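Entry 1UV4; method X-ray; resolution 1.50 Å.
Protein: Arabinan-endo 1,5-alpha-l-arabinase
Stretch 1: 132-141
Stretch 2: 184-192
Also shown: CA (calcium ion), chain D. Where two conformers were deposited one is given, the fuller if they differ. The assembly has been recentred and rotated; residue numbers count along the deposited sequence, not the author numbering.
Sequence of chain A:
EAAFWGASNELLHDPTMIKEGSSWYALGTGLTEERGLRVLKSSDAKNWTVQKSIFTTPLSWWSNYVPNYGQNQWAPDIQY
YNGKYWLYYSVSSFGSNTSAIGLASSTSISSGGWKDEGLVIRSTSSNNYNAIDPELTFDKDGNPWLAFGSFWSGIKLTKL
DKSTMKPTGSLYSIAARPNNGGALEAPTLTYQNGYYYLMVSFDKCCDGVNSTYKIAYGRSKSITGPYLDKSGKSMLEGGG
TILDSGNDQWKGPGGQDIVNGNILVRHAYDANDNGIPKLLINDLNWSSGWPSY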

ATOM      1  N   ILE A 132       1.215   9.689   0.582  1.00 12.69           N
ATOM      2  CA  ILE A 132       1.982   8.473   0.460  1.00 12.39           C
ATOM      3  C   ILE A 132       1.062   7.253   0.520  1.00 13.15           C
ATOM      4  O   ILE A 132      -0.126   7.328   0.814  1.00 13.42           O
ATOM      5  CB  ILE A 132       3.103   8.384   1.537  1.00 12.15           C
ATOM      6  CG1 ILE A 132       2.542   8.108   2.920  1.00 12.25           C
ATOM      7  CG2 ILE A 132       3.967   9.630   1.538  1.00 12.96           C
ATOM      8  CD1 ILE A 132       3.559   7.789   3.959  1.00 13.39           C
ATOM      9  N   ASP A 133       1.657   6.109   0.251  1.00 12.62           N
ATOM     10  CA  ASP A 133       1.007   4.812   0.384  1.00 13.07           C
ATOM     11  C   ASP A 133      -0.163   4.605  -0.590  1.00 13.89           C
ATOM     12  O   ASP A 133      -1.282   4.274  -0.185  1.00 13.74           O
ATOM     13  CB  ASP A 133       0.540   4.488   1.799  1.00 13.19           C
ATOM     14  CG  ASP A 133       1.645   4.446   2.794  1.00 17.16           C
ATOM     15  OD1 ASP A 133       2.865   4.489   2.476  1.00 17.30           O
ATOM     16  OD2 ASP A 133       1.341   4.368   4.016  1.00 18.42           O
ATOM     17  N   PRO A 134       0.089   4.793  -1.899  1.00 13.22           N
ATOM     18  CA  PRO A 134      -0.997   4.646  -2.891  1.00 13.68           C
ATOM     19  C   PRO A 134      -1.540   3.255  -3.043  1.00 13.72           C
ATOM     20  O   PRO A 134      -0.816   2.281  -2.877  1.00 13.63           O
ATOM     21  CB  PRO A 134      -0.321   5.041  -4.198  1.00 14.86           C
ATOM     22  CG  PRO A 134       1.171   4.786  -3.963  1.00 14.40           C
ATOM     23  CD  PRO A 134       1.386   5.097  -2.540  1.00 12.45           C
ATOM     24  N   GLU A 135      -2.801   3.180  -3.437  1.00 13.27           N
ATOM     25  CA  GLU A 135      -3.474   1.944  -3.745  1.00 14.18           C
ATOM     26  C   GLU A 135      -4.411   2.184  -4.921  1.00 14.49           C
ATOM     27  O   GLU A 135      -5.364   2.931  -4.807  1.00 14.71           O
ATOM     28  CB  GLU A 135      -4.282   1.505  -2.512  1.00 14.50           C
ATOM     29  CG  GLU A 135      -5.414   0.535  -2.740  1.00 16.52           C
ATOM     30  CD  GLU A 135      -4.985  -0.866  -3.101  1.00 16.58           C
ATOM     31  OE1 GLU A 135      -3.807  -1.072  -3.499  1.00 16.77           O
ATOM     32  OE2 GLU A 135      -5.820  -1.820  -2.995  1.00 16.93           O
ATOM     33  N   LEU A 136      -4.176   1.489  -6.015  1.00 12.68           N
ATOM     34  CA  LEU A 136      -5.067   1.501  -7.176  1.00 13.82           C
ATOM     35  C   LEU A 136      -6.127   0.431  -6.937  1.00 12.80           C
ATOM     36  O   LEU A 136      -5.836  -0.733  -6.602  1.00 13.88           O
ATOM     37  CB  LEU A 136      -4.266   1.197  -8.453  1.00 12.58           C
ATOM     38  CG  LEU A 136      -5.098   1.118  -9.730  1.00 12.82           C
ATOM     39  CD1 LEU A 136      -5.806   2.426 -10.085  1.00 13.23           C
ATOM     40  CD2 LEU A 136      -4.186   0.724 -10.906  1.00 13.65           C
ATOM     41  N   THR A 137      -7.381   0.828  -7.116  1.00 13.39           N
ATOM     42  CA  THR A 137      -8.465  -0.118  -7.023  1.00 12.89           C
ATOM     43  C   THR A 137      -9.460   0.146  -8.154  1.00 13.06           C
ATOM     44  O   THR A 137      -9.337   1.105  -8.898  1.00 13.87           O
ATOM     45  CB  THR A 137      -9.098  -0.044  -5.625  1.00 14.67           C
ATOM     46  OG1 THR A 137     -10.067  -1.087  -5.465  1.00 14.51           O
ATOM     47  CG2 THR A 137      -9.848   1.230  -5.405  1.00 16.87           C
ATOM     48  N   PHE A 138     -10.389  -0.757  -8.277  1.00 13.42           N
ATOM     49  CA  PHE A 138     -11.412  -0.707  -9.324  1.00 14.00           C
ATOM     50  C   PHE A 138     -12.774  -0.841  -8.720  1.00 15.19           C
ATOM     51  O   PHE A 138     -13.005  -1.682  -7.829  1.00 17.16           O
ATOM     52  CB  PHE A 138     -11.161  -1.750 -10.400  1.00 14.13           C
ATOM     53  CG  PHE A 138      -9.817  -1.604 -11.025  1.00 15.64           C
ATOM     54  CD1 PHE A 138      -9.614  -0.743 -12.094  1.00 16.09           C
ATOM     55  CD2 PHE A 138      -8.720  -2.247 -10.458  1.00 17.87           C
ATOM     56  CE1 PHE A 138      -8.365  -0.573 -12.624  1.00 18.86           C
ATOM     57  CE2 PHE A 138      -7.485  -2.053 -10.990  1.00 19.28           C
ATOM     58  CZ  PHE A 138      -7.303  -1.223 -12.048  1.00 19.08           C
ATOM     59  N   ASP A 139     -13.693  -0.008  -9.207  1.00 14.24           N
ATOM     60  CA  ASP A 139     -15.044  -0.043  -8.670  1.00 13.50           C
ATOM     61  C   ASP A 139     -15.880  -1.126  -9.359  1.00 12.38           C
ATOM     62  O   ASP A 139     -15.369  -1.916 -10.182  1.00 12.98           O
ATOM     63  CB  ASP A 139     -15.692   1.360  -8.726  1.00 13.60           C
ATOM     64  CG  ASP A 139     -15.909   1.880 -10.142  1.00 14.20           C
ATOM     65  OD1 ASP A 139     -16.012   1.088 -11.104  1.00 11.82           O
ATOM     66  OD2 ASP A 139     -16.051   3.091 -10.406  1.00 13.61           O
ATOM     67  N   LYS A 140     -17.151  -1.235  -8.993  1.00 12.37           N
ATOM     68  CA  LYS A 140     -17.986  -2.271  -9.557  1.00 12.42           C
ATOM     69  C   LYS A 140     -18.149  -2.237 -11.076  1.00 11.68           C
ATOM     70  O   LYS A 140     -18.507  -3.248 -11.700  1.00 11.65           O
ATOM     71  CB  LYS A 140     -19.376  -2.270  -8.895  1.00 13.24           C
ATOM     72  CG  LYS A 140     -20.238  -1.129  -9.283  1.00 16.93           C
ATOM     73  CD  LYS A 140     -21.702  -1.365  -8.919  1.00 20.14           C
ATOM     74  CE  LYS A 140     -22.500  -2.035 -10.059  1.00 23.00           C
ATOM     75  NZ  LYS A 140     -22.803  -1.216 -11.348  1.00 21.06           N
ATOM     76  N   ASP A 141     -17.920  -1.066 -11.679  1.00 12.74           N
ATOM     77  CA  ASP A 141     -17.911  -0.909 -13.131  1.00 13.32           C
ATOM     78  C   ASP A 141     -16.534  -1.044 -13.732  1.00 12.73           C
ATOM     79  O   ASP A 141     -16.367  -0.757 -14.896  1.00 13.17           O
ATOM     80  CB  ASP A 141     -18.434   0.472 -13.514  1.00 13.60           C
ATOM     81  CG  ASP A 141     -19.800   0.727 -12.994  1.00 19.02           C
ATOM     82  OD1 ASP A 141     -20.607  -0.219 -13.008  1.00 20.34           O
ATOM     83  OD2 ASP A 141     -20.122   1.850 -12.525  1.00 27.87           O
ATOM     84  N   LEU A 184      -2.779   5.545  11.397  1.00 11.36           N
ATOM     85  CA  LEU A 184      -3.128   4.540  10.414  1.00 11.64           C
ATOM     86  C   LEU A 184      -2.543   4.925   9.046  1.00 11.16           C
ATOM     87  O   LEU A 184      -2.212   6.092   8.825  1.00 10.68           O
ATOM     88  CB  LEU A 184      -4.634   4.327  10.309  1.00 11.21           C
ATOM     89  CG  LEU A 184      -5.442   5.346   9.494  1.00 11.54           C
ATOM     90  CD1 LEU A 184      -6.888   4.864   9.383  1.00 12.94           C
ATOM     91  CD2 LEU A 184      -5.367   6.672  10.099  1.00 13.77           C
ATOM     92  N   GLU A 185      -2.358   3.921   8.199  1.00 11.89           N
ATOM     93  CA  GLU A 185      -1.686   4.085   6.913  1.00 12.39           C
ATOM     94  C   GLU A 185      -2.018   2.949   5.975  1.00 11.95           C
ATOM     95  O   GLU A 185      -2.670   1.995   6.334  1.00 12.21           O
ATOM     96  CB  GLU A 185      -0.159   4.137   7.123  1.00 12.14           C
ATOM     97  CG  GLU A 185       0.440   2.829   7.638  1.00 13.59           C
ATOM     98  CD  GLU A 185       1.968   2.702   7.515  1.00 19.40           C
ATOM     99  OE1 GLU A 185       2.657   3.273   8.364  1.00 15.89           O
ATOM    100  OE2 GLU A 185       2.516   1.970   6.626  1.00 18.92           O
ATOM    101  N   ALA A 186      -1.533   3.077   4.756  1.00 12.64           N
ATOM    102  CA  ALA A 186      -1.343   1.889   3.891  1.00 13.35           C
ATOM    103  C   ALA A 186      -2.664   1.229   3.555  1.00 12.71           C
ATOM    104  O   ALA A 186      -2.855   0.060   3.754  1.00 13.81           O
ATOM    105  CB  ALA A 186      -0.376   0.901   4.529  1.00 14.94           C
ATOM    106  N   PRO A 187      -3.545   1.952   2.908  1.00 12.31           N
ATOM    107  CA  PRO A 187      -4.794   1.308   2.510  1.00 12.50           C
ATOM    108  C   PRO A 187      -4.634   0.248   1.415  1.00 11.44           C
ATOM    109  O   PRO A 187      -3.775   0.306   0.566  1.00 11.87           O
ATOM    110  CB  PRO A 187      -5.615   2.476   1.986  1.00 13.46           C
ATOM    111  CG  PRO A 187      -4.594   3.391   1.408  1.00 13.06           C
ATOM    112  CD  PRO A 187      -3.459   3.342   2.430  1.00 13.32           C
ATOM    113  N   THR A 188      -5.566  -0.719   1.480  1.00 11.63           N
ATOM    114  CA  THR A 188      -5.834  -1.629   0.376  1.00 12.73           C
ATOM    115  C   THR A 188      -7.344  -1.792   0.271  1.00 11.56           C
ATOM    116  O   THR A 188      -8.025  -1.800   1.257  1.00 13.02           O
ATOM    117  CB  THR A 188      -5.076  -2.998   0.550  1.00 14.88           C
ATOM    118  OG1 THR A 188      -5.245  -3.786  -0.650  1.00 14.58           O
ATOM    119  CG2 THR A 188      -5.614  -3.831   1.658  1.00 17.67           C
ATOM    120  N   LEU A 189      -7.859  -1.819  -0.950  1.00 13.76           N
ATOM    121  CA  LEU A 189      -9.286  -1.722  -1.194  1.00 12.73           C
ATOM    122  C   LEU A 189      -9.659  -2.611  -2.342  1.00 13.77           C
ATOM    123  O   LEU A 189      -9.018  -2.539  -3.384  1.00 14.69           O
ATOM    124  CB  LEU A 189      -9.610  -0.241  -1.497  1.00 15.54           C
ATOM    125  CG  LEU A 189     -10.968   0.456  -1.268  1.00 17.68           C
ATOM    126  CD1 LEU A 189     -11.884  -0.288  -0.378  0.50 19.19           C
ATOM    127  CD2 LEU A 189     -10.880   1.940  -0.856  0.50 18.68           C
ATOM    128  N   THR A 190     -10.717  -3.417  -2.169  1.00 12.30           N
ATOM    129  CA  THR A 190     -11.183  -4.337  -3.193  1.00 12.86           C
ATOM    130  C   THR A 190     -12.691  -4.432  -3.130  1.00 12.41           C
ATOM    131  O   THR A 190     -13.287  -4.181  -2.079  1.00 13.70           O
ATOM    132  CB  THR A 190     -10.525  -5.726  -2.987  1.00 13.11           C
ATOM    133  OG1 THR A 190     -10.853  -6.616  -4.084  1.00 14.74           O
ATOM    134  CG2 THR A 190     -11.046  -6.438  -1.736  1.00 15.05           C
ATOM    135  N   TYR A 191     -13.301  -4.796  -4.258  1.00 12.19           N
ATOM    136  CA  TYR A 191     -14.738  -5.025  -4.331  1.00 12.38           C
ATOM    137  C   TYR A 191     -14.992  -6.533  -4.499  1.00 13.90           C
ATOM    138  O   TYR A 191     -14.520  -7.144  -5.471  1.00 13.80           O
ATOM    139  CB  TYR A 191     -15.294  -4.212  -5.493  1.00 13.33           C
ATOM    140  CG  TYR A 191     -16.775  -4.356  -5.698  1.00 11.04           C
ATOM    141  CD1 TYR A 191     -17.673  -3.744  -4.834  1.00 11.53           C
ATOM    142  CD2 TYR A 191     -17.256  -5.129  -6.735  1.00 12.93           C
ATOM    143  CE1 TYR A 191     -19.056  -3.889  -5.021  1.00 12.04           C
ATOM    144  CE2 TYR A 191     -18.598  -5.322  -6.918  1.00 11.56           C
ATOM    145  CZ  TYR A 191     -19.494  -4.674  -6.080  1.00 13.33           C
ATOM    146  OH  TYR A 191     -20.839  -4.884  -6.322  1.00 15.12           O
ATOM    147  N   GLN A 192     -15.713  -7.130  -3.539  1.00 13.90           N
ATOM    148  CA  GLN A 192     -16.009  -8.569  -3.553  1.00 15.13           C
ATOM    149  C   GLN A 192     -17.423  -8.759  -3.044  1.00 15.16           C
ATOM    150  O   GLN A 192     -17.778  -8.181  -2.017  1.00 14.70           O
ATOM    151  CB  GLN A 192     -15.077  -9.333  -2.599  1.00 16.75           C
ATOM    152  CG  GLN A 192     -13.632  -9.132  -2.857  1.00 19.06           C
ATOM    153  CD  GLN A 192     -13.161  -9.810  -4.126  1.00 19.93           C
ATOM    154  OE1 GLN A 192     -13.675 -10.878  -4.508  1.00 22.84           O
ATOM    155  NE2 GLN A 192     -12.207  -9.184  -4.806  1.00 23.04           N
TER
HETATM  156 CA    CA D1294      -2.600  -2.985  -4.374  1.00 13.77          CA
HETATM  157  O   HOH W   1      -1.180   1.398   0.462  1.00 17.27           O
HETATM  158  O   HOH W   2      -4.712  -3.971  -4.122  1.00 12.88           O
HETATM  159  O   HOH W   3      -7.255  -2.934  -5.543  1.00 29.63           O
HETATM  160  O   HOH W   4      -3.494  -1.994  -6.421  1.00 14.60           O
HETATM  161  O   HOH W   5     -11.833  -3.991  -6.849  1.00 24.89           O
HETATM  162  O   HOH W   6      -2.957  -5.433  -5.540  0.50 13.49           O
HETATM  163  O   HOH W   7      -1.317  -4.071  -5.978  0.50 15.01           O

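The two stretches run side by side in nearly the same direction, the axes of strands 135-138 and 184-192 diverging by 10° and approaching to 6.4 Å. Despite this parallel course, the direct hydrogen bonds between them each use a side chain from the first stretch, and waters join the two backbones.

The direct polar contacts centre on E135 and T137, whose CA-to-CB bonds both point toward the second stretch. E135 OE2 accepts a hydrogen bond from L189 N at 2.9 Å, and the N-H...acceptor angle of 167° makes it nearly linear. The same oxygen lies 3.1 Å from T188 OG1, a hydroxyl that also bonds elsewhere in the structure. Two residues on, T137 OG1 donates to L189 O at 2.7 Å, so that both the amide and the carbonyl of L189 are engaged by side chains of the neighbouring strand.

The carboxylate of E135 has a second role as a metal ligand. Its OE1 binds the calcium ion at 2.4 Å while OE2 faces T188 and L189, so one side chain ties the ion to the strand contact. Water 2, itself a ligand at 2.3 Å from the calcium ion, lies 2.7 Å from E135 OE2 and hydrogen-bonds to it.

Three waters bridge the backbones. Water 1 sits between D133 O at 2.9 Å and P187 O at 2.8 Å; water 3 similarly links L136 O and L189 O, at 2.8 Å from each. Further along, water 5 donates to F138 O at 2.8 Å and accepts from Y191 N at 3.1 Å.

At the start of the contact, D133 points toward the second stretch and its carboxylate lies against the backbone of A186, with OD2 3.2 Å from A186 N. This places like charges near one another, D133 OD2 being 3.7 Å from E185 OE2. Both D133 and A186 adopt positive phi, 65° in each, and their CA atoms are only 5.1 Å apart.

Van der Waals contacts surround these bonds. P187 meets D133 and E135: its CD is 3.5 Å from D133 O, and its CG is 4.4 Å from E135 CB. At the far end, K140 lays its CB over one face of the Y191 ring, 4.0 Å from the centroid and 24° off the normal, a CH-pi contact. The amine leads away instead, and K140 NZ forms a salt bridge with D141 OD1 at 2.9 Å.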